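Local coordinates for protein accelerated cell death 11 (Arabidopsis thaliana, PDB 4NT1) that transfers ceramide-1-phosphate and phytoceramide-1-phosphate selectively between membranes, as an all-helical member of the glycolipid transfer protein family, at residues Val81-Asp86 against Asp195-Ser200. Numbering follows the deposited sequence.
Sequences VMMDKD and DNLFLS
Asn196 O, on the turn that presents Leu197 and Phe198 to Met83, is gripped twice by Ser200: the backbone N donates to it at 2.9 Å, and Ser200 OG donates at 2.7 Å from the face of the carbonyl opposite that donor, tilted 22° from its plane. The hydroxyl folds back onto the preceding turn. From Val81-Asp86, Met83 alone makes the contact; Leu197 also packs on Leu79 and Val80 of the same helix. Met83 runs out extended as far as its sulfur, then bends at the last torsion (chi3 73°), which swings the methyl over the Phe198 ring. Met83 CE sits 3.7 Å from the ring centroid and just 7° off the normal, a nearly centred CH-pi contact. The sulfur stands obliquely to the same ring, with Met83 SD 4.7 Å from the centroid, and completes a Met-aromatic pair. SD also rests on Leu197, 3.6 Å from its CB and 3.7 Å from its CD1, so the sulfur lies against Leu197 while the methyl covers the adjacent ring. Leu102 and Thr99 of helix 98-121 pack against Met83 as well, and the Phe198 side chain lies about 7 Å from those of Arg100 and Arg104, which bind the phosphorylated sphingolipid. The contact joins two helices of the GLTP fold near residues of the lipid-binding site; with only apolar, CH-pi and sulfur-aromatic contacts between the two segments, cohesion here probably rests on dispersion and close fit.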
ATOM      1  N   VAL A  81     -14.539  -5.829  12.812  1.00 23.01           N
ATOM      2  CA  VAL A  81     -14.586  -6.952  13.741  1.00 22.21           C
ATOM      3  C   VAL A  81     -13.182  -7.368  14.154  1.00 21.32           C
ATOM      4  O   VAL A  81     -12.920  -7.603  15.336  1.00 20.75           O
ATOM      5  CB  VAL A  81     -15.382  -8.140  13.145  1.00 22.96           C
ATOM      6  CG1 VAL A  81     -15.141  -9.425  13.927  1.00 25.90           C
ATOM      7  CG2 VAL A  81     -16.868  -7.794  13.106  1.00 25.08           C
ATOM      8  N   MET A  82     -12.278  -7.422  13.178  1.00 21.65           N
ATOM      9  CA  MET A  82     -10.887  -7.787  13.411  1.00 18.18           C
ATOM     10  C   MET A  82     -10.253  -6.862  14.452  1.00 20.50           C
ATOM     11  O   MET A  82      -9.636  -7.321  15.417  1.00 19.05           O
ATOM     12  CB  MET A  82     -10.117  -7.695  12.093  1.00 23.58           C
ATOM     13  CG  MET A  82      -8.729  -8.289  12.102  1.00 24.31           C
ATOM     14  SD  MET A  82      -7.895  -8.010  10.519  1.00 22.30           S
ATOM     15  CE  MET A  82      -7.426  -6.286  10.704  1.00 20.44           C
ATOM     16  N   MET A  83     -10.417  -5.559  14.261  1.00 18.36           N
ATOM     17  CA  MET A  83      -9.833  -4.588  15.184  1.00 20.15           C
ATOM     18  C   MET A  83     -10.508  -4.599  16.542  1.00 22.17           C
ATOM     19  O   MET A  83      -9.836  -4.469  17.567  1.00 19.63           O
ATOM     20  CB  MET A  83      -9.844  -3.179  14.585  1.00 18.29           C
ATOM     21  CG  MET A  83      -8.850  -3.041  13.463  1.00 22.46           C
ATOM     22  SD  MET A  83      -8.909  -1.424  12.700  1.00 23.02           S
ATOM     23  CE  MET A  83      -8.125  -0.422  13.969  1.00 22.46           C
ATOM     24  N   ASP A  84     -11.829  -4.742  16.560  1.00 20.39           N
ATOM     25  CA  ASP A  84     -12.548  -4.782  17.833  1.00 20.55           C
ATOM     26  C   ASP A  84     -12.035  -5.939  18.706  1.00 20.68           C
ATOM     27  O   ASP A  84     -11.899  -5.792  19.921  1.00 23.97           O
ATOM     28  CB  ASP A  84     -14.061  -4.910  17.615  1.00 21.55           C
ATOM     29  CG  ASP A  84     -14.724  -3.590  17.202  1.00 25.15           C
ATOM     30  OD1 ASP A  84     -14.107  -2.517  17.355  1.00 27.99           O
ATOM     31  OD2 ASP A  84     -15.882  -3.640  16.744  1.00 28.97           O
ATOM     32  N   LYS A  85     -11.751  -7.091  18.100  1.00 21.61           N
ATOM     33  CA  LYS A  85     -11.256  -8.226  18.889  1.00 23.77           C
ATOM     34  C   LYS A  85      -9.870  -7.956  19.488  1.00 23.90           C
ATOM     35  O   LYS A  85      -9.564  -8.414  20.597  1.00 21.42           O
ATOM     36  CB  LYS A  85     -11.270  -9.525  18.074  1.00 20.35           C
ATOM     37  CG  LYS A  85     -12.684  -9.964  17.662  1.00 23.70           C
ATOM     38  CD  LYS A  85     -12.639 -11.093  16.642  1.00 34.95           C
ATOM     39  CE  LYS A  85     -12.368 -12.427  17.297  1.00 34.75           C
ATOM     40  NZ  LYS A  85     -13.513 -12.857  18.160  1.00 50.40           N
ATOM     41  N   ASP A  86      -9.037  -7.211  18.761  1.00 22.04           N
ATOM     42  CA  ASP A  86      -7.734  -6.823  19.307  1.00 22.33           C
ATOM     43  C   ASP A  86      -7.895  -5.822  20.450  1.00 24.48           C
ATOM     44  O   ASP A  86      -7.144  -5.855  21.422  1.00 22.86           O
ATOM     45  CB  ASP A  86      -6.829  -6.221  18.229  1.00 21.69           C
ATOM     46  CG  ASP A  86      -6.135  -7.279  17.391  1.00 24.09           C
ATOM     47  OD1 ASP A  86      -6.020  -8.438  17.853  1.00 20.45           O
ATOM     48  OD2 ASP A  86      -5.676  -6.944  16.279  1.00 23.08           O
ATOM     49  N   ASP A 195      -7.179   4.764   8.375  1.00 19.67           N
ATOM     50  CA  ASP A 195      -6.713   5.689   9.410  1.00 23.66           C
ATOM     51  C   ASP A 195      -7.805   5.937  10.443  1.00 21.09           C
ATOM     52  O   ASP A 195      -7.548   5.940  11.641  1.00 24.26           O
ATOM     53  CB  ASP A 195      -6.302   7.039   8.805  1.00 22.20           C
ATOM     54  CG  ASP A 195      -4.879   7.048   8.259  1.00 28.96           C
ATOM     55  OD1 ASP A 195      -4.109   6.101   8.518  1.00 24.92           O
ATOM     56  OD2 ASP A 195      -4.522   8.030   7.575  1.00 31.65           O
ATOM     57  N   ASN A 196      -9.022   6.178   9.968  1.00 21.75           N
ATOM     58  CA  ASN A 196     -10.135   6.476  10.865  1.00 20.40           C
ATOM     59  C   ASN A 196     -10.526   5.325  11.798  1.00 25.02           C
ATOM     60  O   ASN A 196     -10.939   5.568  12.930  1.00 27.08           O
ATOM     61  CB  ASN A 196     -11.358   6.994  10.091  1.00 23.58           C
ATOM     62  CG  ASN A 196     -11.175   8.419   9.604  1.00 32.67           C
ATOM     63  OD1 ASN A 196     -10.354   9.167  10.135  1.00 32.62           O
ATOM     64  ND2 ASN A 196     -11.947   8.807   8.601  1.00 32.54           N
ATOM     65  N   LEU A 197     -10.404   4.083  11.336  1.00 22.02           N
ATOM     66  CA  LEU A 197     -10.618   2.947  12.237  1.00 21.61           C
ATOM     67  C   LEU A 197      -9.701   3.059  13.459  1.00 23.98           C
ATOM     68  O   LEU A 197     -10.112   2.745  14.583  1.00 24.12           O
ATOM     69  CB  LEU A 197     -10.373   1.610  11.539  1.00 24.79           C
ATOM     70  CG  LEU A 197     -11.333   1.259  10.406  1.00 24.06           C
ATOM     71  CD1 LEU A 197     -11.018  -0.123   9.887  1.00 27.60           C
ATOM     72  CD2 LEU A 197     -12.779   1.345  10.886  1.00 25.64           C
ATOM     73  N   PHE A 198      -8.465   3.494  13.230  1.00 21.37           N
ATOM     74  CA  PHE A 198      -7.487   3.643  14.311  1.00 20.93           C
ATOM     75  C   PHE A 198      -7.785   4.887  15.150  1.00 25.01           C
ATOM     76  O   PHE A 198      -7.843   4.821  16.379  1.00 26.33           O
ATOM     77  CB  PHE A 198      -6.049   3.719  13.764  1.00 20.74           C
ATOM     78  CG  PHE A 198      -5.515   2.405  13.253  1.00 20.88           C
ATOM     79  CD1 PHE A 198      -5.892   1.924  12.005  1.00 20.76           C
ATOM     80  CD2 PHE A 198      -4.639   1.648  14.028  1.00 20.95           C
ATOM     81  CE1 PHE A 198      -5.403   0.715  11.535  1.00 22.88           C
ATOM     82  CE2 PHE A 198      -4.145   0.435  13.567  1.00 19.41           C
ATOM     83  CZ  PHE A 198      -4.531  -0.035  12.317  1.00 18.93           C
ATOM     84  N   LEU A 199      -7.967   6.020  14.479  1.00 24.86           N
ATOM     85  CA  LEU A 199      -8.121   7.298  15.165  1.00 24.55           C
ATOM     86  C   LEU A 199      -9.409   7.413  15.973  1.00 25.97           C
ATOM     87  O   LEU A 199      -9.427   8.050  17.027  1.00 26.46           O
ATOM     88  CB  LEU A 199      -8.023   8.457  14.168  1.00 25.94           C
ATOM     89  CG  LEU A 199      -6.710   8.519  13.391  1.00 27.00           C
ATOM     90  CD1 LEU A 199      -6.789   9.566  12.286  1.00 25.54           C
ATOM     91  CD2 LEU A 199      -5.555   8.792  14.323  1.00 28.96           C
ATOM     92  N   SER A 200     -10.479   6.797  15.482  1.00 25.40           N
ATOM     93  CA  SER A 200     -11.776   6.843  16.158  1.00 26.00           C
ATOM     94  C   SER A 200     -11.782   5.980  17.416  1.00 31.27           C
ATOM     95  O   SER A 200     -12.663   6.112  18.269  1.00 34.56           O
ATOM     96  CB  SER A 200     -12.896   6.397  15.212  1.00 32.04           C
ATOM     97  OG  SER A 200     -12.783   5.020  14.883  1.00 27.91           O
TER